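Local atomic coordinates of TetR family transcription regulator (Marinobacter aquaeolei, PDB entry 3PAS), a protein that probably binds DNA at regulatory sequences and, as a TetR-type regulator, controls transcription. Residues Leu56-Val67 and Leu102-Thr110; Gln139-Pro147 and Trp186-Asn194. All coordinates share one frame; numbering follows the deposited sequence.

Overall arrangement
Contact 1, between 56-67 and 102-110, lies about 7 Å from the centre of the chain and joins two helices, 52-76 and 100-110, through aromatic rings and branched aliphatic chains. Contact 2, between 139-147 and 186-194, sits about 24 Å from that centre, where the turn after helix 128-140 runs beside the C-terminal tail that leaves helix 175-189. It is only partly buried and relies on backbone bonds, a lysine ammonium and waters, with salt bridges to the second subunit. No element is common to both: their centres are 30 Å apart and their nearest atoms about 16 Å. The second subunit reaches contact 2 but does not touch the segments of contact 1.

Contact 1. Residues Leu56-Val67 and Leu102-Thr110; sequences LLATFYYVSDQV and LFRYHETFT. With ACT (acetate ion), chain M.
F60 lays its ring over one face of F109 in an offset stack, centroids 4.3 Å apart and planes 18° from parallel. With CG anti to the backbone N (chi1 -179°), the F60 ring reaches into a hole formed by Y105, H106, F109 and T110, while its CB stands over the middle of the F109 ring, 3.7 Å from the centroid, as a CH-pi contact. The imidazole of H106 is nearly parallel to F60 but slid aside, its CD2 3.5 Å from F60 CE1, which completes an aromatic cluster. S64 OG covers the other face of F60, held there by its bond to the F60 carbonyl.

Y105 is the answering knob, set among L56, T59, F60 and V63. T59 CG2 sits over one face of its ring, 3.7 Å from the centroid, and Y105 OH donates to L56 O at 2.8 Å, approaching a little out of the carbonyl plane. That oxygen also accepts from F60 N, so two donors grip it. Farther along, V63 CG2 meets L102 CD2 at 3.8 Å.

The axes of 56-67 and 102-110 cross at -128° and come within 9.5 Å of each other. Helix 5-24, part of the N-terminal region that carries the predicted helix-turn-helix, packs on T59 and V63, whereas I119 of helix 117-126 touches F60. Apolar packing thus dominates this buried joint, and the tyrosine hydroxyl finds its partner in a helix carbonyl.

Contact 2. Residues Gln139-Pro147 and Trp186-Asn194; sequences QSGLIKPVP and WDAVADRRN. With PGO (S-1,2-propanediol), chain N.
W186 opens the contact with the six-membered part of its indole, where CZ3 meets I143 CD1 at 3.7 Å, the two side chains crossing at about a right angle. Its NE1 donates to both oxygens of a propanediol probably taken up from the crystallisation liquor. The carboxylate of D187 turns to K144 of the second subunit in a salt bridge, and K144 here pairs in turn with D187 of the second subunit. A188 offers its carbonyl to K144 NZ at 2.8 Å, and V189 O takes the backbone N of K144 at 2.7 Å.

Helix 175-189 ends here, and at A190 the chain becomes extended and forms a single beta bridge with I143, a small strand-like pairing in an otherwise all-helical TetR-type C-terminal domain. A190 O is the second carbonyl on K144 NZ, also at 2.8 Å; the lysine chain runs extended until a bend at its last torsion (chi4 77°) drops the ammonium between the two oxygens. Replacing K144 with a methionine would probably leave these two carbonyls without their ammonium donor and cost D187 of the second subunit one of its charged partners.

D191 N completes the bridge by donating to L142 O. The CB of D191 lies 3.2 Å from G141 O, and its OD1 accepts R193 N, making an Asx turn. R193 then swings its guanidinium back side-on, NE to OD1 and NH2 to OD2 of D191 (2.7 Å for the latter), both on syn lone pairs, while a water links R193 O to G141 O.

Contact 1. Residues Leu56-Val67 and Leu102-Thr110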
loop_
_atom_site.group_PDB
_atom_site.type_symbol
_atom_site.label_atom_id
_atom_site.label_comp_id
_atom_site.label_asym_id
_atom_site.label_seq_id
_atom_site.Cartn_x
_atom_site.Cartn_y
_atom_site.Cartn_z
ATOM N N LEU B 56 16.821 -12.379 -12.238
ATOM C CA LEU B 56 15.674 -11.717 -11.577
ATOM C C LEU B 56 14.690 -12.733 -10.977
ATOM O O LEU B 56 14.212 -12.555 -9.864
ATOM C CB LEU B 56 14.965 -10.801 -12.557
ATOM C CG LEU B 56 15.696 -9.590 -13.128
ATOM C CD1 LEU B 56 14.772 -8.758 -14.052
ATOM C CD2 LEU B 56 16.381 -8.659 -12.076
ATOM N N LEU B 57 14.382 -13.806 -11.705
ATOM C CA LEU B 57 13.510 -14.850 -11.222
ATOM C C LEU B 57 14.125 -15.584 -10.037
ATOM O O LEU B 57 13.447 -15.778 -9.032
ATOM C CB LEU B 57 13.177 -15.871 -12.315
ATOM C CG LEU B 57 12.085 -16.903 -12.005
ATOM C CD1 LEU B 57 10.785 -16.256 -11.399
ATOM C CD2 LEU B 57 11.794 -17.680 -13.293
ATOM N N ALA B 58 15.378 -16.020 -10.171
ATOM C CA ALA B 58 16.100 -16.707 -9.086
ATOM C C ALA B 58 16.136 -15.830 -7.818
ATOM O O ALA B 58 16.064 -16.326 -6.685
ATOM C CB ALA B 58 17.552 -17.117 -9.537
ATOM N N THR B 59 16.309 -14.534 -8.014
ATOM C CA THR B 59 16.348 -13.571 -6.921
ATOM C C THR B 59 14.969 -13.501 -6.267
ATOM O O THR B 59 14.858 -13.429 -5.044
ATOM C CB THR B 59 16.837 -12.144 -7.383
ATOM O OG1 THR B 59 18.183 -12.236 -7.913
ATOM C CG2 THR B 59 16.914 -11.158 -6.179
ATOM N N PHE B 60 13.919 -13.496 -7.081
ATOM C CA PHE B 60 12.569 -13.470 -6.536
ATOM C C PHE B 60 12.342 -14.718 -5.654
ATOM O O PHE B 60 11.834 -14.616 -4.518
ATOM C CB PHE B 60 11.523 -13.364 -7.619
ATOM C CG PHE B 60 10.126 -13.315 -7.088
ATOM C CD1 PHE B 60 9.688 -12.208 -6.460
ATOM C CD2 PHE B 60 9.314 -14.420 -7.147
ATOM C CE1 PHE B 60 8.381 -12.147 -5.933
ATOM C CE2 PHE B 60 8.021 -14.363 -6.650
ATOM C CZ PHE B 60 7.572 -13.252 -6.043
ATOM N N TYR B 61 12.758 -15.877 -6.139
ATOM C CA TYR B 61 12.633 -17.106 -5.345
ATOM C C TYR B 61 13.493 -17.154 -4.114
ATOM O O TYR B 61 13.086 -17.701 -3.075
ATOM C CB TYR B 61 12.903 -18.341 -6.205
ATOM C CG TYR B 61 11.845 -18.612 -7.222
ATOM C CD1 TYR B 61 10.494 -18.442 -6.917
ATOM C CD2 TYR B 61 12.164 -19.137 -8.465
ATOM C CE1 TYR B 61 9.503 -18.722 -7.844
ATOM C CE2 TYR B 61 11.165 -19.430 -9.400
ATOM C CZ TYR B 61 9.839 -19.227 -9.072
ATOM O OH TYR B 61 8.844 -19.506 -9.975
ATOM N N TYR B 62 14.696 -16.608 -4.209
ATOM C CA TYR B 62 15.564 -16.473 -3.062
ATOM C C TYR B 62 14.908 -15.578 -1.974
ATOM O O TYR B 62 14.886 -15.923 -0.770
ATOM C CB TYR B 62 16.881 -15.857 -3.524
ATOM C CG TYR B 62 17.790 -15.369 -2.432
ATOM C CD1 TYR B 62 18.557 -16.255 -1.707
ATOM C CD2 TYR B 62 17.933 -14.006 -2.161
ATOM C CE1 TYR B 62 19.431 -15.813 -0.734
ATOM C CE2 TYR B 62 18.798 -13.573 -1.193
ATOM C CZ TYR B 62 19.555 -14.500 -0.475
ATOM O OH TYR B 62 20.442 -14.098 0.531
ATOM N N VAL B 63 14.379 -14.438 -2.392
ATOM C CA VAL B 63 13.756 -13.492 -1.463
ATOM C C VAL B 63 12.492 -14.156 -0.830
ATOM O O VAL B 63 12.338 -14.232 0.393
ATOM C CB VAL B 63 13.443 -12.167 -2.194
ATOM C CG1 VAL B 63 12.512 -11.319 -1.374
ATOM C CG2 VAL B 63 14.771 -11.389 -2.569
ATOM N N SER B 64 11.637 -14.693 -1.687
ATOM C CA SER B 64 10.410 -15.361 -1.276
ATOM C C SER B 64 10.691 -16.570 -0.373
ATOM O O SER B 64 10.044 -16.748 0.669
ATOM C CB SER B 64 9.588 -15.790 -2.502
ATOM O OG SER B 64 9.277 -14.680 -3.326
ATOM N N ASP B 65 11.642 -17.404 -0.749
ATOM C CA ASP B 65 11.999 -18.556 0.093
ATOM C C ASP B 65 12.518 -18.189 1.471
ATOM O O ASP B 65 12.124 -18.799 2.471
ATOM C CB ASP B 65 12.989 -19.461 -0.601
ATOM C CG ASP B 65 12.380 -20.115 -1.837
ATOM O OD1 ASP B 65 11.146 -19.975 -2.023
ATOM O OD2 ASP B 65 13.124 -20.714 -2.611
ATOM N N GLN B 66 13.424 -17.228 1.532
ATOM C CA GLN B 66 13.918 -16.739 2.809
ATOM C C GLN B 66 12.770 -16.316 3.719
ATOM O O GLN B 66 12.725 -16.716 4.896
ATOM C CB GLN B 66 14.799 -15.507 2.603
ATOM C CG GLN B 66 16.162 -15.924 2.235
ATOM C CD GLN B 66 17.066 -14.822 2.396
ATOM O OE1 GLN B 66 17.440 -14.485 3.525
ATOM N NE2 GLN B 66 17.435 -14.199 1.274
ATOM N N VAL B 67 11.896 -15.466 3.186
ATOM C CA VAL B 67 10.781 -14.958 3.956
ATOM C C VAL B 67 9.732 -16.012 4.289
ATOM O O VAL B 67 9.301 -16.089 5.436
ATOM C CB VAL B 67 10.096 -13.742 3.292
ATOM C CG1 VAL B 67 8.826 -13.384 4.032
ATOM C CG2 VAL B 67 11.075 -12.540 3.248
ATOM N N LEU B 102 14.448 -6.853 1.022
ATOM C CA LEU B 102 13.784 -8.104 0.641
ATOM C C LEU B 102 12.301 -7.829 0.343
ATOM O O LEU B 102 11.752 -8.281 -0.662
ATOM C CB LEU B 102 13.886 -9.127 1.769
ATOM C CG LEU B 102 15.232 -9.727 2.164
ATOM C CD1 LEU B 102 14.948 -10.675 3.393
ATOM C CD2 LEU B 102 15.913 -10.509 0.947
ATOM N N PHE B 103 11.630 -7.110 1.227
ATOM C CA PHE B 103 10.244 -6.706 0.979
ATOM C C PHE B 103 10.123 -5.843 -0.300
ATOM O O PHE B 103 9.175 -5.991 -1.063
ATOM C CB PHE B 103 9.718 -5.830 2.132
ATOM C CG PHE B 103 9.278 -6.578 3.373
ATOM C CD1 PHE B 103 9.737 -7.848 3.671
ATOM C CD2 PHE B 103 8.417 -5.945 4.292
ATOM C CE1 PHE B 103 9.334 -8.507 4.846
ATOM C CE2 PHE B 103 8.012 -6.603 5.432
ATOM C CZ PHE B 103 8.487 -7.894 5.705
ATOM N N ARG B 104 11.046 -4.906 -0.491
ATOM C CA ARG B 104 10.977 -4.018 -1.674
ATOM C C ARG B 104 11.178 -4.808 -2.980
ATOM O O ARG B 104 10.437 -4.604 -3.955
ATOM C CB ARG B 104 11.996 -2.914 -1.541
ATOM C CG ARG B 104 11.962 -1.899 -2.635
ATOM C CD ARG B 104 12.387 -0.547 -2.088
ATOM N NE ARG B 104 11.495 0.461 -2.630
ATOM C CZ ARG B 104 10.210 0.597 -2.292
ATOM N NH1 ARG B 104 9.635 -0.214 -1.396
ATOM N NH2 ARG B 104 9.487 1.551 -2.863
ATOM N N TYR B 105 12.157 -5.712 -2.980
ATOM C CA TYR B 105 12.366 -6.605 -4.148
ATOM C C TYR B 105 11.080 -7.411 -4.441
ATOM O O TYR B 105 10.593 -7.437 -5.571
ATOM C CB TYR B 105 13.587 -7.526 -4.009
ATOM C CG TYR B 105 13.874 -8.207 -5.332
ATOM C CD1 TYR B 105 14.657 -7.584 -6.276
ATOM C CD2 TYR B 105 13.210 -9.371 -5.697
ATOM C CE1 TYR B 105 14.906 -8.176 -7.531
ATOM C CE2 TYR B 105 13.419 -9.963 -6.944
ATOM C CZ TYR B 105 14.279 -9.347 -7.855
ATOM O OH TYR B 105 14.516 -9.891 -9.094
ATOM N N HIS B 106 10.519 -8.055 -3.421
ATOM C CA HIS B 106 9.267 -8.787 -3.594
ATOM C C HIS B 106 8.124 -7.915 -4.217
ATOM O O HIS B 106 7.471 -8.307 -5.193
ATOM C CB HIS B 106 8.809 -9.380 -2.241
ATOM C CG HIS B 106 7.554 -10.179 -2.360
ATOM N ND1 HIS B 106 6.301 -9.598 -2.298
ATOM C CD2 HIS B 106 7.357 -11.486 -2.645
ATOM C CE1 HIS B 106 5.389 -10.520 -2.523
ATOM N NE2 HIS B 106 6.000 -11.678 -2.711
ATOM N N GLU B 107 7.918 -6.741 -3.638
ATOM C CA GLU B 107 6.925 -5.757 -4.105
ATOM C C GLU B 107 7.228 -5.277 -5.544
ATOM O O GLU B 107 6.350 -5.276 -6.398
ATOM C CB GLU B 107 6.929 -4.562 -3.144
ATOM C CG GLU B 107 5.918 -3.404 -3.439
ATOM C CD GLU B 107 4.479 -3.773 -3.114
ATOM O OE1 GLU B 107 4.232 -4.921 -2.661
ATOM O OE2 GLU B 107 3.585 -2.908 -3.340
ATOM N N THR B 108 8.462 -4.881 -5.816
ATOM C CA THR B 108 8.810 -4.437 -7.160
ATOM C C THR B 108 8.546 -5.549 -8.178
ATOM O O THR B 108 7.938 -5.296 -9.229
ATOM C CB THR B 108 10.294 -4.010 -7.290
ATOM O OG1 THR B 108 10.555 -2.937 -6.388
ATOM C CG2 THR B 108 10.573 -3.496 -8.724
ATOM N N PHE B 109 8.976 -6.780 -7.866
ATOM C CA PHE B 109 8.808 -7.907 -8.782
ATOM C C PHE B 109 7.354 -8.267 -8.993
ATOM O O PHE B 109 6.910 -8.430 -10.158
ATOM C CB PHE B 109 9.545 -9.149 -8.280
ATOM C CG PHE B 109 9.662 -10.269 -9.299
ATOM C CD1 PHE B 109 8.624 -11.159 -9.508
ATOM C CD2 PHE B 109 10.843 -10.459 -10.013
ATOM C CE1 PHE B 109 8.722 -12.192 -10.437
ATOM C CE2 PHE B 109 10.953 -11.504 -10.957
ATOM C CZ PHE B 109 9.886 -12.369 -11.162
ATOM N N THR B 110 6.604 -8.428 -7.892
ATOM C CA THR B 110 5.185 -8.827 -8.017
ATOM C C THR B 110 4.351 -7.786 -8.756
ATOM O O THR B 110 3.347 -8.144 -9.344
ATOM C CB THR B 110 4.461 -9.175 -6.642
ATOM O OG1 THR B 110 4.448 -8.020 -5.823
ATOM C CG2 THR B 110 5.135 -10.304 -5.915
HETATM C C ACT M . 9.693 -1.254 2.727
HETATM O O ACT M . 9.823 -0.132 3.268
HETATM O OXT ACT M . 10.148 -1.339 1.568
HETATM C CH3 ACT M . 9.024 -2.408 3.411
#

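Contact 2. Residues Gln139-Pro147 and Trp186-Asn194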
loop_
_atom_site.group_PDB
_atom_site.type_symbol
_atom_site.label_atom_id
_atom_site.label_comp_id
_atom_site.label_asym_id
_atom_site.label_seq_id
_atom_site.Cartn_x
_atom_site.Cartn_y
_atom_site.Cartn_z
ATOM N N GLN B 139 -13.614 -21.880 7.735
ATOM C CA GLN B 139 -14.798 -22.691 7.885
ATOM C C GLN B 139 -15.045 -23.153 9.283
ATOM O O GLN B 139 -16.042 -23.812 9.489
ATOM C CB GLN B 139 -14.703 -23.947 7.027
ATOM C CG GLN B 139 -14.234 -23.694 5.604
ATOM C CD GLN B 139 -15.159 -22.787 4.890
ATOM O OE1 GLN B 139 -16.368 -22.991 4.921
ATOM N NE2 GLN B 139 -14.618 -21.758 4.264
ATOM N N SER B 140 -14.147 -22.869 10.232
ATOM C CA SER B 140 -14.272 -23.448 11.571
ATOM C C SER B 140 -14.792 -22.496 12.590
ATOM O O SER B 140 -15.014 -22.888 13.742
ATOM C CB SER B 140 -12.903 -23.987 12.037
ATOM O OG SER B 140 -12.048 -22.890 12.286
ATOM N N GLY B 141 -14.977 -21.222 12.226
ATOM C CA GLY B 141 -15.428 -20.217 13.219
ATOM C C GLY B 141 -14.292 -19.325 13.697
ATOM O O GLY B 141 -14.493 -18.464 14.508
ATOM N N LEU B 142 -13.076 -19.538 13.218
ATOM C CA LEU B 142 -11.955 -18.704 13.662
ATOM C C LEU B 142 -11.737 -17.437 12.845
ATOM O O LEU B 142 -11.491 -16.354 13.402
ATOM C CB LEU B 142 -10.644 -19.519 13.660
ATOM C CG LEU B 142 -10.490 -20.394 14.905
ATOM C CD1 LEU B 142 -9.244 -21.242 14.746
ATOM C CD2 LEU B 142 -10.422 -19.587 16.194
ATOM N N ILE B 143 -11.732 -17.596 11.538
ATOM C CA ILE B 143 -11.449 -16.538 10.588
ATOM C C ILE B 143 -12.738 -16.275 9.824
ATOM O O ILE B 143 -13.463 -17.208 9.444
ATOM C CB ILE B 143 -10.385 -16.956 9.576
ATOM C CG1 ILE B 143 -9.102 -17.456 10.269
ATOM C CG2 ILE B 143 -10.036 -15.821 8.557
ATOM C CD1 ILE B 143 -8.399 -16.461 11.027
ATOM N N LYS B 144 -13.034 -15.005 9.608
ATOM C CA LYS B 144 -14.210 -14.623 8.819
ATOM C C LYS B 144 -14.140 -15.301 7.442
ATOM O O LYS B 144 -13.068 -15.329 6.811
ATOM C CB LYS B 144 -14.202 -13.119 8.568
ATOM C CG LYS B 144 -14.475 -12.233 9.796
ATOM C CD LYS B 144 -14.394 -10.749 9.413
ATOM C CE LYS B 144 -14.787 -9.806 10.538
ATOM N NZ LYS B 144 -13.732 -9.664 11.554
ATOM N N PRO B 145 -15.285 -15.820 6.966
ATOM C CA PRO B 145 -15.319 -16.542 5.681
ATOM C C PRO B 145 -15.413 -15.549 4.525
ATOM O O PRO B 145 -16.448 -15.403 3.920
ATOM C CB PRO B 145 -16.533 -17.444 5.808
ATOM C CG PRO B 145 -17.479 -16.637 6.734
ATOM C CD PRO B 145 -16.543 -15.928 7.712
ATOM N N VAL B 146 -14.292 -14.896 4.256
ATOM C CA VAL B 146 -14.193 -13.883 3.255
ATOM C C VAL B 146 -13.159 -14.263 2.233
ATOM O O VAL B 146 -12.271 -15.059 2.506
ATOM C CB VAL B 146 -13.752 -12.516 3.896
ATOM C CG1 VAL B 146 -14.815 -12.045 4.823
ATOM C CG2 VAL B 146 -12.413 -12.634 4.585
ATOM N N PRO B 147 -13.244 -13.668 1.039
ATOM C CA PRO B 147 -12.266 -13.886 0.004
ATOM C C PRO B 147 -10.857 -13.596 0.454
ATOM O O PRO B 147 -10.590 -12.621 1.212
ATOM C CB PRO B 147 -12.671 -12.899 -1.094
ATOM C CG PRO B 147 -14.004 -12.580 -0.880
ATOM C CD PRO B 147 -14.342 -12.802 0.579
ATOM N N TRP B 186 -5.623 -9.271 13.774
ATOM C CA TRP B 186 -6.419 -10.410 14.175
ATOM C C TRP B 186 -7.881 -10.035 14.318
ATOM O O TRP B 186 -8.740 -10.662 13.752
ATOM C CB TRP B 186 -5.907 -11.020 15.489
ATOM C CG TRP B 186 -6.824 -12.134 15.966
ATOM C CD1 TRP B 186 -7.753 -12.062 16.953
ATOM C CD2 TRP B 186 -6.883 -13.476 15.460
ATOM N NE1 TRP B 186 -8.388 -13.258 17.083
ATOM C CE2 TRP B 186 -7.899 -14.135 16.167
ATOM C CE3 TRP B 186 -6.230 -14.149 14.417
ATOM C CZ2 TRP B 186 -8.268 -15.456 15.891
ATOM C CZ3 TRP B 186 -6.598 -15.446 14.132
ATOM C CH2 TRP B 186 -7.599 -16.094 14.881
ATOM N N ASP B 187 -8.158 -8.958 15.040
ATOM C CA ASP B 187 -9.530 -8.476 15.162
ATOM C C ASP B 187 -10.171 -8.242 13.781
ATOM O O ASP B 187 -11.354 -8.568 13.566
ATOM C CB ASP B 187 -9.569 -7.228 15.997
ATOM C CG ASP B 187 -9.485 -7.505 17.518
ATOM O OD1 ASP B 187 -9.471 -8.646 17.979
ATOM O OD2 ASP B 187 -9.430 -6.535 18.263
ATOM N N ALA B 188 -9.404 -7.689 12.844
ATOM C CA ALA B 188 -9.906 -7.484 11.480
ATOM C C ALA B 188 -10.394 -8.802 10.807
ATOM O O ALA B 188 -11.474 -8.831 10.209
ATOM C CB ALA B 188 -8.809 -6.851 10.594
ATOM N N VAL B 189 -9.591 -9.864 10.917
ATOM C CA VAL B 189 -9.862 -11.136 10.237
ATOM C C VAL B 189 -10.695 -12.163 11.016
ATOM O O VAL B 189 -11.207 -13.125 10.417
ATOM C CB VAL B 189 -8.562 -11.815 9.718
ATOM C CG1 VAL B 189 -7.768 -10.818 8.818
ATOM C CG2 VAL B 189 -7.711 -12.385 10.865
ATOM N N ALA B 190 -10.749 -11.987 12.325
ATOM C CA ALA B 190 -11.311 -13.015 13.223
ATOM C C ALA B 190 -12.844 -13.026 13.160
ATOM O O ALA B 190 -13.496 -11.975 13.142
ATOM C CB ALA B 190 -10.834 -12.770 14.674
ATOM N N ASP B 191 -13.416 -14.218 13.131
ATOM C CA ASP B 191 -14.844 -14.404 13.089
ATOM C C ASP B 191 -15.317 -14.136 14.511
ATOM O O ASP B 191 -14.829 -14.772 15.418
ATOM C CB ASP B 191 -15.080 -15.852 12.686
ATOM C CG ASP B 191 -16.539 -16.207 12.482
ATOM O OD1 ASP B 191 -17.449 -15.624 13.100
ATOM O OD2 ASP B 191 -16.762 -17.164 11.722
ATOM N N ARG B 192 -16.242 -13.198 14.712
ATOM C CA ARG B 192 -16.736 -12.852 16.088
ATOM C C ARG B 192 -17.951 -13.656 16.540
ATOM O O ARG B 192 -18.473 -13.425 17.631
ATOM C CB ARG B 192 -17.079 -11.358 16.170
ATOM C CG ARG B 192 -15.873 -10.506 15.767
ATOM C CD ARG B 192 -16.121 -8.989 15.878
ATOM N NE ARG B 192 -16.458 -8.636 17.233
ATOM C CZ ARG B 192 -16.880 -7.430 17.624
ATOM N NH1 ARG B 192 -16.994 -6.425 16.759
ATOM N NH2 ARG B 192 -17.172 -7.240 18.896
ATOM N N ARG B 193 -18.378 -14.622 15.737
ATOM C CA ARG B 193 -19.540 -15.441 16.148
ATOM C C ARG B 193 -19.171 -16.189 17.429
ATOM O O ARG B 193 -18.075 -16.799 17.506
ATOM C CB ARG B 193 -20.002 -16.387 15.028
ATOM C CG ARG B 193 -20.711 -15.659 13.864
ATOM C CD ARG B 193 -21.058 -16.570 12.702
ATOM N NE ARG B 193 -19.887 -17.010 11.961
ATOM C CZ ARG B 193 -19.909 -17.850 10.929
ATOM N NH1 ARG B 193 -21.065 -18.347 10.493
ATOM N NH2 ARG B 193 -18.773 -18.205 10.327
ATOM N N ASN B 194 -20.059 -16.077 18.420
ATOM C CA ASN B 194 -19.964 -16.687 19.759
ATOM C C ASN B 194 -19.160 -15.899 20.792
ATOM O O ASN B 194 -19.156 -16.244 21.946
ATOM C CB ASN B 194 -19.503 -18.171 19.685
ATOM C CG ASN B 194 -20.425 -19.017 18.845
ATOM O OD1 ASN B 194 -21.648 -18.945 18.978
ATOM N ND2 ASN B 194 -19.839 -19.890 18.002
HETATM C C1 PGO N . -11.657 -14.711 19.025
HETATM C C2 PGO N . -11.972 -13.230 19.211
HETATM C C3 PGO N . -13.056 -12.776 18.242
HETATM O O1 PGO N . -10.840 -14.901 17.854
HETATM O O2 PGO N . -10.784 -12.442 19.010
HETATM O O HOH W 1 -17.016 -18.417 15.635
HETATM O O HOH W 2 -15.310 -18.940 10.338
HETATM O O HOH W 3 -12.304 -16.004 15.889
#